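Local coordinates for Glyoxalase/Bleomycin resistance protein (Bacillus cereus ATCC 14579, PDB 1XQA) that is of unknown function but belongs to the glyoxalase/bleomycin resistance/dioxygenase superfamily, binds a magnesium ion and is possibly a glyoxalase, at residues V74-I77 with N78-K82. Numbering follows the deposited sequence.
Sequences VDKI and NQRLK
Residues 74-77 run without a break into 78-82 within helix 71-83, and four consecutive i to i+4 hydrogen bonds join them: the amides of Asn78, Gln79, Arg80 and Leu81 reach the carbonyls of Val74, Asp75, Lys76 and Ile77. The shortest runs from Gln79 N to Asp75 O at 2.8 Å, and the straightest, at 170° about the hydrogen, links Asn78 N to Val74 O. The helix follows strand 64-67 and lies against strand 97-103 of the same mixed sheet, as in the vicinal oxygen chelate fold.

One turn apart, Lys76 and Arg80 lie side by side and point the same way. The lysine chain bends at its third torsion (chi3 96°), and its CE passes over one face of the guanidinium, displaced toward the rim and 3.5 Å from Arg80 NH2. Nearer the backbone, Lys76 CG lies 3.7 Å from Arg80 NE, while Arg80 CG packs 3.3 Å from the carbonyl oxygen Lys76 O. Around the helix, Ile77 and Leu81 form an aliphatic pair, with CG2 of Ile77 3.8 Å from CD1 of Leu81. At chi1 -61° this CG2 branch stands anti to the backbone N and beside the carbonyl carbon, which turns it toward Leu81. The buried Leu81 also packs on Phe99 of strand 97-103 and on Phe20 and Tyr24 of helix 14-25. Asn78 ND2 donates a hydrogen bond to the Glu89 carbonyl, and Asp75 OD1 is hydrogen-bonded to the Tyr97 hydroxyl, tying the helix to the chain that follows it.

Lys76 NZ and Arg80 NH2, 4.0 Å apart, converge on Asp84 of the second subunit, which forms salt bridges with both. Glu83 of that subunit adds another to Arg80, so the paired positive charges are probably offset by acidic groups across the dimer interface.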
# COMPACT_ATOMS: atom_id res chain seq x y z
N VAL A 74 -0.84 -14.17 8.93
CA VAL A 74 0.03 -14.84 7.96
C VAL A 74 -0.82 -15.37 6.81
O VAL A 74 -0.47 -15.16 5.64
CB VAL A 74 0.90 -15.98 8.60
CG1 VAL A 74 1.75 -16.69 7.53
CG2 VAL A 74 1.80 -15.40 9.71
N ASP A 75 -1.92 -16.05 7.14
CA ASP A 75 -2.84 -16.60 6.15
C ASP A 75 -3.39 -15.52 5.22
O ASP A 75 -3.50 -15.73 4.01
CB ASP A 75 -4.01 -17.32 6.85
CG ASP A 75 -3.64 -18.70 7.36
OD1 ASP A 75 -2.60 -19.24 6.95
OD2 ASP A 75 -4.42 -19.27 8.18
N LYS A 76 -3.74 -14.37 5.80
CA LYS A 76 -4.34 -13.28 5.05
C LYS A 76 -3.37 -12.74 3.99
O LYS A 76 -3.76 -12.60 2.83
CB LYS A 76 -4.81 -12.17 6.00
CG LYS A 76 -5.97 -11.35 5.45
CD LYS A 76 -6.82 -10.76 6.58
CE LYS A 76 -6.39 -9.32 6.89
NZ LYS A 76 -7.24 -8.63 7.91
N ILE A 77 -2.12 -12.45 4.38
CA ILE A 77 -1.12 -11.96 3.42
C ILE A 77 -0.85 -12.99 2.31
O ILE A 77 -0.75 -12.64 1.12
CB ILE A 77 0.22 -11.55 4.11
CG1 ILE A 77 0.00 -10.43 5.14
CG2 ILE A 77 1.25 -11.07 3.06
CD1 ILE A 77 1.24 -10.16 6.03
N ASN A 78 -0.71 -14.25 2.71
CA ASN A 78 -0.59 -15.36 1.77
C ASN A 78 -1.74 -15.40 0.76
O ASN A 78 -1.52 -15.46 -0.45
CB ASN A 78 -0.59 -16.68 2.57
CG ASN A 78 -0.23 -17.87 1.73
OD1 ASN A 78 -1.10 -18.60 1.25
ND2 ASN A 78 1.07 -18.08 1.52
N GLN A 79 -2.98 -15.37 1.27
CA GLN A 79 -4.18 -15.41 0.43
C GLN A 79 -4.21 -14.22 -0.54
O GLN A 79 -4.48 -14.39 -1.74
CB GLN A 79 -5.45 -15.43 1.31
CG GLN A 79 -6.78 -15.30 0.53
CD GLN A 79 -7.97 -14.77 1.38
OE1 GLN A 79 -7.84 -14.50 2.59
NE2 GLN A 79 -9.13 -14.62 0.73
N ARG A 80 -3.89 -13.03 -0.04
CA ARG A 80 -3.95 -11.84 -0.89
C ARG A 80 -2.87 -11.86 -1.95
O ARG A 80 -3.13 -11.49 -3.10
CB ARG A 80 -3.90 -10.57 -0.05
CG ARG A 80 -5.16 -10.39 0.78
CD ARG A 80 -5.13 -9.19 1.69
NE ARG A 80 -6.37 -9.17 2.49
CZ ARG A 80 -6.75 -8.17 3.27
NH1 ARG A 80 -6.01 -7.06 3.37
NH2 ARG A 80 -7.88 -8.26 3.94
N LEU A 81 -1.68 -12.30 -1.59
CA LEU A 81 -0.58 -12.43 -2.57
C LEU A 81 -0.97 -13.41 -3.68
O LEU A 81 -0.82 -13.11 -4.86
CB LEU A 81 0.72 -12.86 -1.90
CG LEU A 81 1.45 -11.78 -1.09
CD1 LEU A 81 2.57 -12.41 -0.26
CD2 LEU A 81 1.99 -10.68 -2.01
N LYS A 82 -1.51 -14.58 -3.30
CA LYS A 82 -1.98 -15.59 -4.24
C LYS A 82 -3.04 -15.03 -5.20
O LYS A 82 -2.93 -15.17 -6.42
CB LYS A 82 -2.55 -16.79 -3.48
CG LYS A 82 -2.89 -17.99 -4.38
CD LYS A 82 -3.34 -19.19 -3.55
CE LYS A 82 -3.62 -20.39 -4.44
NZ LYS A 82 -4.53 -21.36 -3.74